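Local coordinates for protein Rab3 interacting molecule variant 2 (Drosophila melanogaster, PDB 4TS6) that is a C2A domain of the active-zone protein RIM and probably helps to organise presynaptic transmitter release, at residues 18-24 with 82-86; 50-56 with 92-96. All blocks are in the same frame, centred on the assembly; numbering follows the deposited sequence.

The chain forms a C2 beta-sandwich of two antiparallel sheets. Residues 18-24 come first, in the turn between strands 11-19 and 24-33. Residues 50-56 follow at the end of strand 46-53 in the other sheet. The chain then returns along strand 74-81. The loop that follows it, residues 82-86, meets 18-24 and closes the 57-residue loop of interaction 1. Strand 93-100 begins soon after, and 92-96 pairs with 50-56, closing the 35-residue loop of interaction 2. The two loops cross, since their segments alternate. The centres of interactions 1 and 2 lie about 16 Å apart. Leu-84 of interaction 1 joins them by packing on Leu-52 and Arg-92 of interaction 2.

Interaction 1: 18-24 with 82-86; sequences YDQNTLQ and SGLRR
Tyr-18 OH donates a very short hydrogen bond, 2.4 Å, to Leu-84 O. Leu-84 N donates to Leu-23 O at 3.0 Å and 165°. A water links Thr-22 O (2.7 Å) to Gly-83 N (2.9 Å). Strand 11-19 ends at Asp-19. Residues 19-22 form a type I turn, closed by Thr-22 N to Asp-19 O at 3.3 Å. Asp-19 OD1 takes Asn-21 N at 2.9 Å, an Asx turn. Leu-23 is left-handed (phi/psi 56/48) as first residue of a G1 beta bulge, in which Leu-23 and Gln-24 face Asp-19. Asp-19 N donates to Gln-24 O at 2.9 Å. The CA-to-CB bond of Tyr-18 points toward 82-86 and chi1 is t (174°), so the ring reaches Leu-84 and Arg-86. Arg-86 CA lies over one ring face. Arg-86 reaches on to His-120 and Asn-90. Tyr-18 and Leu-23 thus tie the loop after edge strand 74-81 to the bulged hairpin turn between its neighbours, strands 24-33 and 11-19, in one sheet of the C2 sandwich.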
loop_
_atom_site.group_PDB
_atom_site.type_symbol
_atom_site.label_atom_id
_atom_site.label_comp_id
_atom_site.label_asym_id
_atom_site.label_seq_id
_atom_site.Cartn_x
_atom_site.Cartn_y
_atom_site.Cartn_z
ATOM N N TYR A 18 -4.338 -13.624 5.997
ATOM C CA TYR A 18 -5.363 -13.509 7.021
ATOM C C TYR A 18 -5.192 -14.623 8.032
ATOM O O TYR A 18 -5.152 -15.788 7.660
ATOM C CB TYR A 18 -6.786 -13.549 6.437
ATOM C CG TYR A 18 -7.804 -13.574 7.553
ATOM C CD1 TYR A 18 -8.120 -12.417 8.254
ATOM C CD2 TYR A 18 -8.411 -14.757 7.937
ATOM C CE1 TYR A 18 -9.025 -12.441 9.300
ATOM C CE2 TYR A 18 -9.311 -14.789 8.978
ATOM C CZ TYR A 18 -9.611 -13.629 9.658
ATOM O OH TYR A 18 -10.513 -13.663 10.702
ATOM N N ASP A 19 -5.092 -14.270 9.310
ATOM C CA ASP A 19 -4.936 -15.276 10.356
ATOM C C ASP A 19 -6.203 -15.424 11.204
ATOM O O ASP A 19 -6.518 -14.554 12.023
ATOM C CB ASP A 19 -3.736 -14.919 11.241
ATOM C CG ASP A 19 -3.506 -15.923 12.355
ATOM O OD1 ASP A 19 -4.132 -17.007 12.346
ATOM O OD2 ASP A 19 -2.685 -15.623 13.245
ATOM N N GLN A 20 -6.910 -16.539 11.029
ATOM C CA GLN A 20 -8.163 -16.758 11.743
ATOM C C GLN A 20 -7.958 -16.926 13.240
ATOM O O GLN A 20 -8.901 -16.757 14.018
ATOM C CB GLN A 20 -8.899 -17.976 11.191
ATOM C CG GLN A 20 -8.130 -19.272 11.332
ATOM C CD GLN A 20 -8.896 -20.457 10.774
ATOM O OE1 GLN A 20 -9.981 -20.297 10.216
ATOM N NE2 GLN A 20 -8.335 -21.654 10.924
ATOM N N ASN A 21 -6.736 -17.260 13.650
ATOM C CA ASN A 21 -6.480 -17.510 15.064
ATOM C C ASN A 21 -6.353 -16.236 15.874
ATOM O O ASN A 21 -6.469 -16.267 17.091
ATOM C CB ASN A 21 -5.236 -18.376 15.255
ATOM C CG ASN A 21 -5.405 -19.766 14.686
ATOM O OD1 ASN A 21 -6.477 -20.364 14.786
ATOM N ND2 ASN A 21 -4.345 -20.291 14.080
ATOM N N THR A 22 -6.109 -15.116 15.201
ATOM C CA THR A 22 -5.989 -13.831 15.884
ATOM C C THR A 22 -6.955 -12.784 15.323
ATOM O O THR A 22 -6.970 -11.642 15.791
ATOM C CB THR A 22 -4.570 -13.260 15.762
ATOM O OG1 THR A 22 -4.240 -13.111 14.375
ATOM C CG2 THR A 22 -3.567 -14.184 16.425
ATOM N N LEU A 23 -7.746 -13.187 14.329
ATOM C CA LEU A 23 -8.684 -12.289 13.629
ATOM C C LEU A 23 -7.986 -11.070 13.045
ATOM O O LEU A 23 -8.446 -9.936 13.220
ATOM C CB LEU A 23 -9.811 -11.829 14.552
ATOM C CG LEU A 23 -10.571 -12.914 15.316
ATOM C CD1 LEU A 23 -11.616 -12.276 16.234
ATOM C CD2 LEU A 23 -11.204 -13.945 14.371
ATOM N N GLN A 24 -6.883 -11.301 12.338
ATOM C CA GLN A 24 -6.082 -10.200 11.819
ATOM C C GLN A 24 -5.865 -10.319 10.331
ATOM O O GLN A 24 -5.578 -11.407 9.825
ATOM C CB GLN A 24 -4.729 -10.163 12.524
ATOM C CG GLN A 24 -4.826 -9.765 14.000
ATOM C CD GLN A 24 -3.488 -9.849 14.709
ATOM O OE1 GLN A 24 -2.663 -10.708 14.400
ATOM N NE2 GLN A 24 -3.269 -8.959 15.664
ATOM N N SER A 82 -6.946 -5.535 13.039
ATOM C CA SER A 82 -7.471 -6.496 14.007
ATOM C C SER A 82 -8.994 -6.527 14.083
ATOM O O SER A 82 -9.675 -5.674 13.509
ATOM C CB SER A 82 -6.896 -6.179 15.391
ATOM O OG SER A 82 -5.484 -6.142 15.337
ATOM N N GLY A 83 -9.533 -7.521 14.787
ATOM C CA GLY A 83 -10.972 -7.600 15.005
ATOM C C GLY A 83 -11.783 -7.954 13.769
ATOM O O GLY A 83 -12.916 -7.482 13.608
ATOM N N LEU A 84 -11.239 -8.828 12.924
ATOM C CA LEU A 84 -11.878 -9.165 11.647
ATOM C C LEU A 84 -12.051 -10.671 11.437
ATOM O O LEU A 84 -11.072 -11.414 11.485
ATOM C CB LEU A 84 -11.030 -8.601 10.496
ATOM C CG LEU A 84 -10.956 -7.074 10.445
ATOM C CD1 LEU A 84 -9.831 -6.586 9.541
ATOM C CD2 LEU A 84 -12.293 -6.503 9.992
ATOM N N ARG A 85 -13.282 -11.131 11.201
ATOM C CA ARG A 85 -13.472 -12.492 10.701
ATOM C C ARG A 85 -13.182 -12.438 9.217
ATOM O O ARG A 85 -13.274 -11.375 8.611
ATOM C CB ARG A 85 -14.912 -12.988 10.901
ATOM C CG ARG A 85 -15.372 -13.059 12.353
ATOM C CD ARG A 85 -16.865 -13.344 12.438
ATOM N NE ARG A 85 -17.636 -12.315 11.743
ATOM C CZ ARG A 85 -18.954 -12.347 11.574
ATOM N NH1 ARG A 85 -19.664 -13.356 12.057
ATOM N NH2 ARG A 85 -19.554 -11.363 10.912
ATOM N N ARG A 86 -12.838 -13.568 8.617
ATOM C CA ARG A 86 -12.632 -13.589 7.177
ATOM C C ARG A 86 -13.841 -12.967 6.451
ATOM O O ARG A 86 -13.675 -12.144 5.558
ATOM C CB ARG A 86 -12.373 -15.027 6.690
ATOM C CG ARG A 86 -12.093 -15.139 5.182
ATOM C CD ARG A 86 -11.112 -14.066 4.726
ATOM N NE ARG A 86 -10.882 -14.063 3.280
ATOM C CZ ARG A 86 -11.685 -13.480 2.394
ATOM N NH1 ARG A 86 -11.390 -13.522 1.102
ATOM N NH2 ARG A 86 -12.789 -12.860 2.794
HETATM O O HOH W 1 -8.062 -9.291 16.543
#

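Interaction 2: 50-56 with 92-96; sequences VFLLPDR and RLLEV
Strands 50-53 and 93-96 run antiparallel at 160°, with axes 4.8 Å apart, as neighbours in one sheet of the C2 beta-sandwich. Arg-92 precedes the strand. Arg-92 CB lies 3.2 Å from Leu-53 O, and a water donates to Leu-52 O (2.8 Å) and accepts a weak bond from Arg-92 NH1 (2.6 Å). Leu-93 forms a hydrogen-bonded pair with Leu-53: Leu-53 N to Leu-93 O is 2.8 Å, and Leu-93 N to Leu-53 O is 3.2 Å. Leu-93 CB and Leu-53 CB are 4.3 Å apart. Leu-53 is followed by a cis peptide to Pro-54, where the chain leaves the strand.

Leu-94 faces Leu-52 in a non-hydrogen-bonded pair, CA atoms 4.8 Å apart. Both side chains are tp. Leu-94 CD1 meets Val-50 CG1 at 3.6 Å and Leu-52 CD1 at 4.3 Å. This face turns to the sandwich interior, against Tyr-81 and strand 24-33. Glu-95 pairs with Phe-51 through two 3.0 Å bonds, Phe-51 N to Glu-95 O and Glu-95 N to Phe-51 O. On the other face, with Phe-51 and Leu-53, the Glu-95 carboxylate forms a two-pronged salt bridge with Arg-56: Arg-56 NH2 to Glu-95 OE1 2.6 Å, Arg-56 NH1 to Glu-95 OE2 2.9 Å. Val-96 pairs with Val-50 without hydrogen bonds, CA atoms 4.5 Å apart. Here Val-96 CG2 touches Val-50 CG1 at 4.2 Å.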
loop_
_atom_site.group_PDB
_atom_site.type_symbol
_atom_site.label_atom_id
_atom_site.label_comp_id
_atom_site.label_asym_id
_atom_site.label_seq_id
_atom_site.Cartn_x
_atom_site.Cartn_y
_atom_site.Cartn_z
ATOM N N VAL A 50 -2.059 3.261 3.621
ATOM C CA VAL A 50 -2.973 2.131 3.438
ATOM C C VAL A 50 -4.215 2.399 4.265
ATOM O O VAL A 50 -4.109 2.838 5.415
ATOM C CB VAL A 50 -2.351 0.827 3.944
ATOM C CG1 VAL A 50 -3.265 -0.369 3.652
ATOM C CG2 VAL A 50 -0.983 0.619 3.315
ATOM N N PHE A 51 -5.388 2.145 3.681
ATOM C CA PHE A 51 -6.646 2.247 4.422
ATOM C C PHE A 51 -7.418 0.974 4.224
ATOM O O PHE A 51 -7.363 0.391 3.138
ATOM C CB PHE A 51 -7.498 3.390 3.873
ATOM C CG PHE A 51 -7.091 4.735 4.371
ATOM C CD1 PHE A 51 -6.113 5.461 3.715
ATOM C CD2 PHE A 51 -7.689 5.274 5.496
ATOM C CE1 PHE A 51 -5.734 6.722 4.182
ATOM C CE2 PHE A 51 -7.324 6.525 5.966
ATOM C CZ PHE A 51 -6.343 7.245 5.305
ATOM N N LEU A 52 -8.151 0.540 5.246
ATOM C CA LEU A 52 -9.091 -0.569 5.037
ATOM C C LEU A 52 -10.475 0.034 4.933
ATOM O O LEU A 52 -11.115 0.305 5.954
ATOM C CB LEU A 52 -9.030 -1.568 6.195
ATOM C CG LEU A 52 -9.953 -2.782 6.088
ATOM C CD1 LEU A 52 -9.566 -3.615 4.861
ATOM C CD2 LEU A 52 -9.867 -3.614 7.345
ATOM N N LEU A 53 -10.931 0.258 3.700
ATOM C CA LEU A 53 -12.176 0.990 3.455
ATOM C C LEU A 53 -13.381 0.093 3.739
ATOM O O LEU A 53 -13.268 -1.129 3.620
ATOM C CB LEU A 53 -12.218 1.504 2.011
ATOM C CG LEU A 53 -11.096 2.444 1.586
ATOM C CD1 LEU A 53 -11.331 2.872 0.149
ATOM C CD2 LEU A 53 -11.083 3.643 2.491
ATOM N N PRO A 54 -14.557 0.684 4.073
ATOM C CA PRO A 54 -14.967 2.098 4.054
ATOM C C PRO A 54 -14.382 3.025 5.133
ATOM O O PRO A 54 -14.451 4.246 4.954
ATOM C CB PRO A 54 -16.496 2.021 4.193
ATOM C CG PRO A 54 -16.742 0.718 4.904
ATOM C CD PRO A 54 -15.703 -0.211 4.336
ATOM N N ASP A 55 -13.819 2.488 6.208
ATOM C CA ASP A 55 -13.323 3.353 7.297
ATOM C C ASP A 55 -12.188 4.275 6.849
ATOM O O ASP A 55 -11.150 3.802 6.376
ATOM C CB ASP A 55 -12.863 2.500 8.476
ATOM C CG ASP A 55 -12.493 3.329 9.702
ATOM O OD1 ASP A 55 -12.498 4.589 9.642
ATOM O OD2 ASP A 55 -12.182 2.699 10.732
ATOM N N ARG A 56 -12.377 5.591 6.996
ATOM C CA ARG A 56 -11.333 6.555 6.607
ATOM C C ARG A 56 -10.737 7.344 7.787
ATOM O O ARG A 56 -10.045 8.354 7.590
ATOM C CB ARG A 56 -11.850 7.529 5.532
ATOM C CG ARG A 56 -11.934 6.949 4.119
ATOM C CD ARG A 56 -11.110 7.753 3.114
ATOM N NE ARG A 56 -11.253 7.229 1.755
ATOM C CZ ARG A 56 -10.237 6.908 0.956
ATOM N NH1 ARG A 56 -8.984 7.072 1.361
ATOM N NH2 ARG A 56 -10.479 6.433 -0.260
ATOM N N ARG A 92 -15.262 -4.995 1.831
ATOM C CA ARG A 92 -14.215 -4.019 2.130
ATOM C C ARG A 92 -13.126 -3.979 1.070
ATOM O O ARG A 92 -12.956 -4.929 0.297
ATOM C CB ARG A 92 -13.600 -4.270 3.502
ATOM C CG ARG A 92 -14.633 -4.318 4.593
ATOM C CD ARG A 92 -14.020 -3.954 5.915
ATOM N NE ARG A 92 -14.829 -4.505 6.994
ATOM C CZ ARG A 92 -14.664 -4.215 8.279
ATOM N NH1 ARG A 92 -13.715 -3.359 8.651
ATOM N NH2 ARG A 92 -15.455 -4.783 9.185
ATOM N N LEU A 93 -12.395 -2.866 1.031
ATOM C CA LEU A 93 -11.340 -2.680 0.036
ATOM C C LEU A 93 -10.060 -2.309 0.753
ATOM O O LEU A 93 -10.085 -1.497 1.667
ATOM C CB LEU A 93 -11.698 -1.552 -0.931
ATOM C CG LEU A 93 -12.942 -1.727 -1.793
ATOM C CD1 LEU A 93 -13.136 -0.507 -2.677
ATOM C CD2 LEU A 93 -12.822 -2.965 -2.636
ATOM N N LEU A 94 -8.941 -2.903 0.353
ATOM C CA LEU A 94 -7.652 -2.416 0.844
ATOM C C LEU A 94 -7.140 -1.410 -0.181
ATOM O O LEU A 94 -6.934 -1.753 -1.341
ATOM C CB LEU A 94 -6.648 -3.558 0.997
ATOM C CG LEU A 94 -5.364 -3.192 1.750
ATOM C CD1 LEU A 94 -5.681 -3.037 3.216
ATOM C CD2 LEU A 94 -4.284 -4.246 1.539
ATOM N N GLU A 95 -6.957 -0.163 0.240
ATOM C CA GLU A 95 -6.569 0.908 -0.679
ATOM C C GLU A 95 -5.157 1.316 -0.307
ATOM O O GLU A 95 -4.928 1.853 0.780
ATOM C CB GLU A 95 -7.520 2.108 -0.531
ATOM C CG GLU A 95 -7.296 3.242 -1.555
ATOM C CD GLU A 95 -7.947 4.555 -1.132
ATOM O OE1 GLU A 95 -8.927 5.003 -1.794
ATOM O OE2 GLU A 95 -7.464 5.147 -0.139
ATOM N N VAL A 96 -4.208 1.031 -1.196
ATOM C CA VAL A 96 -2.809 1.371 -0.964
ATOM C C VAL A 96 -2.449 2.467 -1.950
ATOM O O VAL A 96 -2.562 2.287 -3.167
ATOM C CB VAL A 96 -1.876 0.162 -1.215
ATOM C CG1 VAL A 96 -0.416 0.558 -0.931
ATOM C CG2 VAL A 96 -2.294 -1.050 -0.361
HETATM O O HOH W 2 -12.818 -1.125 7.669
#